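Local coordinates for 1-phosphatidylinositol 4,5-bisphosphate phosphodiesterase (Drosophila melanogaster, PDB 6IRB), which belongs to the beta class of phosphoinositide phospholipases C and is seen here as an almost wholly helical region, whose long helix is paired at one end with a shorter antiparallel one, at residues 129-132 against 133-137; 145-148 against 149-153; 161-164 against 165-168. The protein carries 2 engineered substitutions. All coordinates share one frame; numbering follows the deposited sequence.

Contact 1 (129-132 against 133-137)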
ATOM      1  N   ARG A 129     -30.533  42.769  13.373  1.00 63.65           N
ATOM      2  CA  ARG A 129     -30.154  44.131  13.005  1.00 67.17           C
ATOM      3  C   ARG A 129     -31.290  44.837  12.285  1.00 64.85           C
ATOM      4  O   ARG A 129     -31.610  45.996  12.574  1.00 59.34           O
ATOM      5  CB  ARG A 129     -28.929  44.081  12.100  1.00 75.79           C
ATOM      6  CG  ARG A 129     -27.622  44.140  12.831  1.00 92.01           C
ATOM      7  CD  ARG A 129     -26.498  43.648  11.921  1.00 99.32           C
ATOM      8  NE  ARG A 129     -25.433  42.914  12.613  1.00109.74           N
ATOM      9  CZ  ARG A 129     -24.783  43.305  13.710  1.00115.94           C
ATOM     10  NH1 ARG A 129     -25.056  44.459  14.308  1.00113.76           N
ATOM     11  NH2 ARG A 129     -23.839  42.521  14.215  1.00121.69           N
ATOM     12  N   ASP A 130     -31.890  44.152  11.317  1.00 63.50           N
ATOM     13  CA  ASP A 130     -33.024  44.695  10.583  1.00 70.52           C
ATOM     14  C   ASP A 130     -34.095  45.218  11.529  1.00 71.04           C
ATOM     15  O   ASP A 130     -34.604  46.333  11.357  1.00 72.71           O
ATOM     16  CB  ASP A 130     -33.579  43.623   9.653  1.00 71.03           C
ATOM     17  CG  ASP A 130     -32.603  43.271   8.551  1.00 76.55           C
ATOM     18  OD1 ASP A 130     -31.814  44.166   8.165  1.00 70.80           O
ATOM     19  OD2 ASP A 130     -32.616  42.105   8.087  1.00 81.54           O
ATOM     20  N   ILE A 131     -34.447  44.420  12.539  1.00 66.99           N
ATOM     21  CA  ILE A 131     -35.507  44.820  13.457  1.00 61.79           C
ATOM     22  C   ILE A 131     -35.101  46.017  14.302  1.00 54.47           C
ATOM     23  O   ILE A 131     -35.885  46.957  14.459  1.00 51.90           O
ATOM     24  CB  ILE A 131     -35.910  43.627  14.339  1.00 69.71           C
ATOM     25  CG1 ILE A 131     -36.083  42.375  13.466  1.00 85.73           C
ATOM     26  CG2 ILE A 131     -37.124  43.968  15.174  1.00 66.06           C
ATOM     27  CD1 ILE A 131     -36.818  41.226  14.137  1.00 90.79           C
ATOM     28  N   LYS A 132     -33.877  46.035  14.831  1.00 56.09           N
ATOM     29  CA  LYS A 132     -33.422  47.240  15.517  1.00 56.50           C
ATOM     30  C   LYS A 132     -33.501  48.423  14.566  1.00 55.04           C
ATOM     31  O   LYS A 132     -34.100  49.454  14.888  1.00 63.17           O
ATOM     32  CB  LYS A 132     -32.011  47.095  16.075  1.00 76.87           C
ATOM     33  CG  LYS A 132     -31.696  48.282  16.977  1.00 92.77           C
ATOM     34  CD  LYS A 132     -30.826  49.342  16.325  1.00 99.51           C
ATOM     35  CE  LYS A 132     -30.978  50.659  17.078  1.00 97.40           C
ATOM     36  NZ  LYS A 132     -30.307  51.793  16.393  1.00100.79           N
ATOM     37  N   ASP A 133     -32.752  48.345  13.462  1.00 56.88           N
ATOM     38  CA  ASP A 133     -32.809  49.325  12.383  1.00 70.01           C
ATOM     39  C   ASP A 133     -34.229  49.823  12.141  1.00 56.30           C
ATOM     40  O   ASP A 133     -34.506  51.024  12.199  1.00 57.33           O
ATOM     41  CB  ASP A 133     -32.237  48.708  11.105  1.00 75.67           C
ATOM     42  CG  ASP A 133     -30.739  48.507  11.179  1.00100.18           C
ATOM     43  OD1 ASP A 133     -30.152  48.784  12.249  1.00108.97           O
ATOM     44  OD2 ASP A 133     -30.145  48.059  10.176  1.00108.31           O
ATOM     45  N   LEU A 134     -35.121  48.902  11.778  1.00 59.70           N
ATOM     46  CA  LEU A 134     -36.534  49.236  11.643  1.00 63.16           C
ATOM     47  C   LEU A 134     -37.056  50.009  12.851  1.00 64.70           C
ATOM     48  O   LEU A 134     -37.689  51.062  12.701  1.00 59.87           O
ATOM     49  CB  LEU A 134     -37.352  47.971  11.422  1.00 69.58           C
ATOM     50  CG  LEU A 134     -38.753  48.400  10.998  1.00 81.79           C
ATOM     51  CD1 LEU A 134     -38.692  49.158   9.668  1.00 90.29           C
ATOM     52  CD2 LEU A 134     -39.700  47.204  10.920  1.00 82.94           C
ATOM     53  N   ASN A 135     -36.844  49.464  14.057  1.00 58.95           N
ATOM     54  CA  ASN A 135     -37.262  50.132  15.288  1.00 52.92           C
ATOM     55  C   ASN A 135     -36.849  51.594  15.279  1.00 64.32           C
ATOM     56  O   ASN A 135     -37.672  52.486  15.521  1.00 64.69           O
ATOM     57  CB  ASN A 135     -36.664  49.430  16.509  1.00 58.33           C
ATOM     58  CG  ASN A 135     -37.439  48.199  16.925  1.00 69.63           C
ATOM     59  OD1 ASN A 135     -38.401  47.801  16.268  1.00 67.40           O
ATOM     60  ND2 ASN A 135     -37.009  47.575  18.024  1.00 80.58           N
ATOM     61  N   ALA A 136     -35.559  51.845  15.034  1.00 54.74           N
ATOM     62  CA  ALA A 136     -35.066  53.207  14.906  1.00 57.84           C
ATOM     63  C   ALA A 136     -35.904  54.012  13.918  1.00 57.47           C
ATOM     64  O   ALA A 136     -36.506  55.028  14.284  1.00 82.90           O
ATOM     65  CB  ALA A 136     -33.600  53.181  14.476  1.00 68.21           C
ATOM     66  N   LYS A 137     -35.973  53.560  12.661  1.00 60.32           N
ATOM     67  CA  LYS A 137     -36.752  54.283  11.656  1.00 69.06           C
ATOM     68  C   LYS A 137     -38.152  54.587  12.172  1.00 62.18           C
ATOM     69  O   LYS A 137     -38.635  55.724  12.076  1.00 55.07           O
ATOM     70  CB  LYS A 137     -36.818  53.498  10.345  1.00 76.80           C
ATOM     71  CG  LYS A 137     -37.553  54.238   9.225  1.00 81.11           C
ATOM     72  CD  LYS A 137     -37.330  53.596   7.856  1.00 92.28           C
ATOM     73  CE  LYS A 137     -38.455  53.934   6.866  1.00 95.06           C
ATOM     74  NZ  LYS A 137     -39.829  53.607   7.377  1.00 88.64           N
TER
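I131 and N135, four residues apart on one face of helix 18-150, run side by side and point the same way. Their side chains meet only loosely: the branch methyl CG2 of I131 lies 4.2 Å from OD1 of N135, so the methyl brushes the oxygen end of the amide. CG2 is anti to the backbone N of I131, while the other branch, CG1, stands beside that N (chi1 -46°) and is directed elsewhere. The amide of N135 owes its polar partner to the other arm of the hairpin, since OD1 accepts a hydrogen bond from NZ of K179. One turn thus offers an apolar branch and a polar acceptor to the same neighbouring helix, where I131 also touches K179 and Q186.

Around the helix from this pair, K132 crosses D133 at about a right angle. The lysine chain bends at chi2 (-101°) and runs past its neighbour to bring NZ of K132 within 4.1 Å of CB of A136. Its charge does not engage the carboxylate, for NZ of K132 stays 5.1 Å from OD1 of D133. The arginine is still more distant: NH1 of R129 is 7.0 Å from OD1 of D133.

Beneath the side chains, four successive backbone bonds fix these spacings. N of N135 meets O of I131 at 2.7 Å, and N of A136 reaches O of K132 at 2.8 Å; D133 and L134 repeat the pattern with R129 and D130. D130 turns to the second helix, touching I182 and Q186. Although charged groups are plentiful, no ion pair forms between 129-132 and 133-137. The backbone therefore supplies the local hydrogen bonding, while the amide oxygen of N135 accepts its hydrogen bond from the other helix.

Contact 2 (145-148 against 149-153)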
ATOM      1  N   THR A 145     -43.136  62.952  13.207  1.00 70.11           N
ATOM      2  CA  THR A 145     -44.550  63.306  13.156  1.00 80.75           C
ATOM      3  C   THR A 145     -44.882  64.284  14.282  1.00 96.22           C
ATOM      4  O   THR A 145     -45.594  65.273  14.067  1.00 96.01           O
ATOM      5  CB  THR A 145     -45.434  62.051  13.184  1.00 66.98           C
ATOM      6  OG1 THR A 145     -45.087  61.215  14.296  1.00 67.60           O
ATOM      7  CG2 THR A 145     -45.295  61.269  11.879  1.00 57.02           C
ATOM      8  N   ALA A 146     -44.383  64.004  15.494  1.00 96.51           N
ATOM      9  CA  ALA A 146     -44.678  64.830  16.663  1.00 91.71           C
ATOM     10  C   ALA A 146     -44.130  66.244  16.496  1.00 98.58           C
ATOM     11  O   ALA A 146     -44.832  67.228  16.756  1.00103.95           O
ATOM     12  CB  ALA A 146     -44.101  64.186  17.921  1.00 85.42           C
ATOM     13  N   LYS A 147     -42.858  66.365  16.106  1.00102.02           N
ATOM     14  CA  LYS A 147     -42.259  67.687  15.945  1.00102.81           C
ATOM     15  C   LYS A 147     -43.018  68.509  14.913  1.00114.44           C
ATOM     16  O   LYS A 147     -43.203  69.719  15.085  1.00120.70           O
ATOM     17  CB  LYS A 147     -40.789  67.564  15.547  1.00105.24           C
ATOM     18  CG  LYS A 147     -40.093  68.911  15.347  1.00118.24           C
ATOM     19  CD  LYS A 147     -39.062  68.859  14.218  1.00122.60           C
ATOM     20  CE  LYS A 147     -37.999  69.943  14.364  1.00123.06           C
ATOM     21  NZ  LYS A 147     -38.591  71.238  14.804  1.00120.97           N
ATOM     22  N   GLU A 148     -43.451  67.868  13.825  1.00119.29           N
ATOM     23  CA  GLU A 148     -44.145  68.586  12.759  1.00133.65           C
ATOM     24  C   GLU A 148     -45.437  69.230  13.251  1.00135.33           C
ATOM     25  O   GLU A 148     -45.778  70.344  12.836  1.00141.61           O
ATOM     26  CB  GLU A 148     -44.452  67.664  11.589  1.00137.93           C
ATOM     27  CG  GLU A 148     -44.728  68.469  10.351  1.00144.54           C
ATOM     28  CD  GLU A 148     -45.967  68.010   9.647  1.00149.19           C
ATOM     29  OE1 GLU A 148     -46.712  67.195  10.227  1.00147.82           O
ATOM     30  OE2 GLU A 148     -46.226  68.514   8.540  1.00153.73           O
ATOM     31  N   VAL A 149     -46.187  68.529  14.105  1.00134.05           N
ATOM     32  CA  VAL A 149     -47.453  69.060  14.610  1.00129.23           C
ATOM     33  C   VAL A 149     -47.220  70.340  15.393  1.00132.41           C
ATOM     34  O   VAL A 149     -48.016  71.288  15.321  1.00129.40           O
ATOM     35  CB  VAL A 149     -48.158  67.997  15.475  1.00126.60           C
ATOM     36  CG1 VAL A 149     -48.933  68.640  16.624  1.00123.52           C
ATOM     37  CG2 VAL A 149     -49.060  67.127  14.617  1.00128.99           C
ATOM     38  N   GLN A 150     -46.138  70.383  16.173  1.00131.35           N
ATOM     39  CA  GLN A 150     -45.825  71.589  16.924  1.00130.76           C
ATOM     40  C   GLN A 150     -45.603  72.759  15.977  1.00123.06           C
ATOM     41  O   GLN A 150     -45.993  73.892  16.277  1.00133.36           O
ATOM     42  CB  GLN A 150     -44.619  71.346  17.830  1.00133.47           C
ATOM     43  CG  GLN A 150     -44.972  71.218  19.317  1.00135.85           C
ATOM     44  CD  GLN A 150     -45.794  69.982  19.689  1.00133.10           C
ATOM     45  OE1 GLN A 150     -46.416  69.350  18.837  1.00128.52           O
ATOM     46  NE2 GLN A 150     -45.810  69.646  20.974  1.00132.72           N
ATOM     47  N   ASN A 151     -44.990  72.503  14.820  1.00125.97           N
ATOM     48  CA  ASN A 151     -44.768  73.544  13.829  1.00115.54           C
ATOM     49  C   ASN A 151     -45.872  73.582  12.787  1.00107.92           C
ATOM     50  O   ASN A 151     -45.767  74.335  11.813  1.00104.66           O
ATOM     51  CB  ASN A 151     -43.442  73.302  13.113  1.00114.84           C
ATOM     52  CG  ASN A 151     -42.289  73.196  14.065  1.00114.81           C
ATOM     53  OD1 ASN A 151     -42.164  72.210  14.791  1.00112.42           O
ATOM     54  ND2 ASN A 151     -41.418  74.193  14.052  1.00116.59           N
ATOM     55  N   ASP A 152     -46.923  72.792  12.973  1.00103.25           N
ATOM     56  CA  ASP A 152     -47.999  72.745  12.003  1.00101.28           C
ATOM     57  C   ASP A 152     -48.872  73.991  12.084  1.00105.42           C
ATOM     58  O   ASP A 152     -48.970  74.655  13.121  1.00 99.27           O
ATOM     59  CB  ASP A 152     -48.822  71.472  12.143  1.00101.86           C
ATOM     60  CG  ASP A 152     -49.618  71.180  10.884  1.00109.22           C
ATOM     61  OD1 ASP A 152     -49.483  71.959   9.911  1.00113.31           O
ATOM     62  OD2 ASP A 152     -50.311  70.147  10.833  1.00112.78           O
ATOM     63  N   THR A 153     -49.549  74.272  10.974  1.00112.07           N
ATOM     64  CA  THR A 153     -50.463  75.395  10.867  1.00113.96           C
ATOM     65  C   THR A 153     -51.680  75.275  11.755  1.00105.02           C
ATOM     66  O   THR A 153     -52.548  76.151  11.671  1.00109.29           O
ATOM     67  CB  THR A 153     -50.944  75.550   9.437  1.00104.77           C
ATOM     68  OG1 THR A 153     -51.702  76.755   9.356  1.00109.91           O
ATOM     69  CG2 THR A 153     -51.840  74.360   9.065  1.00102.89           C
TER
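K147 and N151 cross at a slant near the end of helix 18-150, the bent lysine chain bringing NZ to the neighbourhood of the N151 side-chain end. In K147, CG is anti to the backbone N (chi1 179°); bends at chi2 and chi4 then bring the tip nearer the following turn. E148, beside it, aims at a different partner: its OE1 forms a salt bridge with K167 of helix 157-210. The carboxylate of D152 comes near, OD2 of D152 lying 4.7 Å from OE1 of E148, and K167 may offset some of the repulsion between the two acids. V149, the buried member of the group, presents its side chain to L164 across the hairpin.

The backbone below is loosening. N of V149 makes weak bonds to both O of T145, at 3.3 Å, and O of A146, at 3.2 Å. N151 is the first residue to leave helical angles, and N of D152 bonds to O of V149 at 3.0 Å. This is the C-terminal end of a helix where the chain turns back into helix 157-210, with NZ of K160 from that helix donating to the carbonyls of V149 and D152.

Contact 3 (161-164 against 165-168)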
ATOM      1  N   ASP A 161     -53.390  68.848  19.361  1.00107.57           N
ATOM      2  CA  ASP A 161     -53.388  67.602  20.115  1.00108.28           C
ATOM      3  C   ASP A 161     -54.302  66.549  19.492  1.00112.53           C
ATOM      4  O   ASP A 161     -54.005  65.352  19.565  1.00113.75           O
ATOM      5  CB  ASP A 161     -53.774  67.907  21.564  1.00114.06           C
ATOM      6  CG  ASP A 161     -52.694  68.714  22.293  1.00114.23           C
ATOM      7  OD1 ASP A 161     -51.527  68.713  21.834  1.00107.68           O
ATOM      8  OD2 ASP A 161     -53.018  69.369  23.309  1.00116.51           O
ATOM      9  N   ARG A 162     -55.428  66.960  18.905  1.00129.33           N
ATOM     10  CA  ARG A 162     -56.318  65.982  18.283  1.00138.46           C
ATOM     11  C   ARG A 162     -55.667  65.287  17.088  1.00126.18           C
ATOM     12  O   ARG A 162     -55.934  64.103  16.840  1.00126.10           O
ATOM     13  CB  ARG A 162     -57.607  66.670  17.823  1.00155.68           C
ATOM     14  CG  ARG A 162     -58.318  65.928  16.690  1.00164.07           C
ATOM     15  CD  ARG A 162     -58.016  66.526  15.317  1.00169.27           C
ATOM     16  NE  ARG A 162     -58.843  65.937  14.272  1.00174.15           N
ATOM     17  CZ  ARG A 162     -58.902  66.388  13.025  1.00178.40           C
ATOM     18  NH1 ARG A 162     -58.171  67.432  12.662  1.00181.30           N
ATOM     19  NH2 ARG A 162     -59.687  65.795  12.141  1.00179.47           N
ATOM     20  N   ARG A 163     -54.775  65.978  16.368  1.00113.39           N
ATOM     21  CA  ARG A 163     -54.253  65.426  15.118  1.00104.60           C
ATOM     22  C   ARG A 163     -53.116  64.450  15.369  1.00101.67           C
ATOM     23  O   ARG A 163     -53.041  63.410  14.701  1.00 98.23           O
ATOM     24  CB  ARG A 163     -53.803  66.542  14.165  1.00100.85           C
ATOM     25  CG  ARG A 163     -53.074  66.052  12.883  1.00 97.81           C
ATOM     26  CD  ARG A 163     -53.819  66.316  11.569  1.00101.38           C
ATOM     27  NE  ARG A 163     -53.011  65.984  10.385  1.00 96.80           N
ATOM     28  CZ  ARG A 163     -53.221  64.943   9.577  1.00 91.78           C
ATOM     29  NH1 ARG A 163     -54.235  64.117   9.798  1.00 98.07           N
ATOM     30  NH2 ARG A 163     -52.429  64.740   8.529  1.00 85.15           N
ATOM     31  N   LEU A 164     -52.197  64.775  16.285  1.00 96.93           N
ATOM     32  CA  LEU A 164     -51.199  63.779  16.660  1.00 94.32           C
ATOM     33  C   LEU A 164     -51.880  62.509  17.161  1.00101.60           C
ATOM     34  O   LEU A 164     -51.481  61.400  16.790  1.00102.13           O
ATOM     35  CB  LEU A 164     -50.211  64.349  17.683  1.00 89.76           C
ATOM     36  CG  LEU A 164     -50.569  64.909  19.060  1.00102.69           C
ATOM     37  CD1 LEU A 164     -50.882  63.828  20.093  1.00108.07           C
ATOM     38  CD2 LEU A 164     -49.431  65.803  19.549  1.00105.80           C
ATOM     39  N   ARG A 165     -52.921  62.649  17.991  1.00101.23           N
ATOM     40  CA  ARG A 165     -53.672  61.476  18.425  1.00 98.19           C
ATOM     41  C   ARG A 165     -54.215  60.710  17.227  1.00 91.86           C
ATOM     42  O   ARG A 165     -54.219  59.472  17.217  1.00 91.65           O
ATOM     43  CB  ARG A 165     -54.801  61.894  19.363  1.00108.72           C
ATOM     44  CG  ARG A 165     -54.406  61.908  20.825  1.00115.69           C
ATOM     45  CD  ARG A 165     -55.580  62.304  21.698  1.00129.26           C
ATOM     46  NE  ARG A 165     -56.858  61.964  21.077  1.00141.87           N
ATOM     47  CZ  ARG A 165     -57.488  60.803  21.237  1.00147.74           C
ATOM     48  NH1 ARG A 165     -56.954  59.849  21.989  1.00145.76           N
ATOM     49  NH2 ARG A 165     -58.649  60.592  20.632  1.00150.56           N
ATOM     50  N   GLU A 166     -54.657  61.439  16.196  1.00 92.30           N
ATOM     51  CA  GLU A 166     -55.036  60.822  14.927  1.00 99.98           C
ATOM     52  C   GLU A 166     -53.825  60.239  14.203  1.00 96.11           C
ATOM     53  O   GLU A 166     -53.861  59.100  13.721  1.00 91.54           O
ATOM     54  CB  GLU A 166     -55.730  61.855  14.041  1.00113.31           C
ATOM     55  CG  GLU A 166     -56.432  61.272  12.838  1.00126.62           C
ATOM     56  CD  GLU A 166     -56.199  62.117  11.597  1.00135.02           C
ATOM     57  OE1 GLU A 166     -56.434  61.617  10.477  1.00136.01           O
ATOM     58  OE2 GLU A 166     -55.800  63.293  11.749  1.00136.74           O
ATOM     59  N   LYS A 167     -52.736  61.008  14.135  1.00 91.14           N
ATOM     60  CA  LYS A 167     -51.545  60.578  13.413  1.00 79.25           C
ATOM     61  C   LYS A 167     -50.871  59.409  14.115  1.00 70.21           C
ATOM     62  O   LYS A 167     -50.638  58.358  13.510  1.00 67.82           O
ATOM     63  CB  LYS A 167     -50.574  61.755  13.279  1.00 84.01           C
ATOM     64  CG  LYS A 167     -50.961  62.780  12.211  1.00 97.86           C
ATOM     65  CD  LYS A 167     -49.763  63.625  11.765  1.00101.99           C
ATOM     66  CE  LYS A 167     -50.064  64.390  10.479  1.00102.08           C
ATOM     67  NZ  LYS A 167     -49.003  65.352  10.061  1.00 98.40           N
ATOM     68  N   ARG A 168     -50.530  59.594  15.394  1.00 71.07           N
ATOM     69  CA  ARG A 168     -49.841  58.575  16.190  1.00 71.91           C
ATOM     70  C   ARG A 168     -50.464  57.194  16.042  1.00 76.30           C
ATOM     71  O   ARG A 168     -49.768  56.218  15.730  1.00 74.46           O
ATOM     72  CB  ARG A 168     -49.866  59.000  17.655  1.00 73.12           C
ATOM     73  CG  ARG A 168     -48.948  60.154  17.953  1.00 82.44           C
ATOM     74  CD  ARG A 168     -48.108  59.910  19.162  1.00 90.99           C
ATOM     75  NE  ARG A 168     -48.918  60.218  20.336  1.00103.91           N
ATOM     76  CZ  ARG A 168     -48.477  60.877  21.401  1.00110.38           C
ATOM     77  NH1 ARG A 168     -47.219  61.299  21.447  1.00108.22           N
ATOM     78  NH2 ARG A 168     -49.295  61.111  22.418  1.00114.20           N
TER
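R163 reaches along helix 157-210 to touch E166 and K167 together. Its CB points away from the following turn, and CG is anti to the backbone N (chi1 173°). CG of R163 lies 4.0 Å from CG of K167, an aliphatic contact between residues four apart. The chain then bends at chi2 (114°), which brings its end nearer the following turn; CD of R163 passes 3.6 Å from OE2 of E166. Farther out the lysine takes over as neighbour: NE of R163 lies 3.4 Å from CE of K167, and the same methylene lies close to CZ. The guanidinium thus has the hydrocarbon chain of K167 over one face and the carboxylate of E166 at its edge.

The two terminal nitrogens divide the work. NH1 of R163 makes a salt bridge to OE2 of E166 at 2.6 Å, reaching the syn side of the carboxylate from somewhat out of its plane; the two flat groups are turned 44° apart. NH2 of R163 instead stays near the lysine, 3.8 Å from NZ of K167. These like charges are probably eased by opposite partners, E166 for R163 and E148 of helix 18-150 for K167.

Elsewhere on the helix, L164 and R168 lie side by side, pointing the same way. CD1 of L164 sits over one face of the R168 guanidinium, offset toward its rim and 3.9 Å from NH2 of R168, so that an aliphatic branch covers part of a charged group. An i to i+3 salt bridge along one helix, with K167 paired to the other helix, fits a helical hairpin with a charged surface.

In the fold
All three contacts are surface turns near the far end of the molecule, where the two helices run antiparallel, and buried residues are scarce: contact 2 alone has one, V149. Contacts 1 and 2 share helix 18-150, with centres 24 Å apart, whereas contact 3 occupies the returning helix 157-210. Contacts 2 and 3 face each other near the bend, their centres about 10 Å apart, and touch through both a salt bridge and apolar packing; contact 1 touches neither. Chemistry follows position. Contact 1, still within its helix, has regular backbone bonding and no internal ion pair, contact 2 has weakened bonds where its helix ends, and contact 3 adds an ion pair within its own helix.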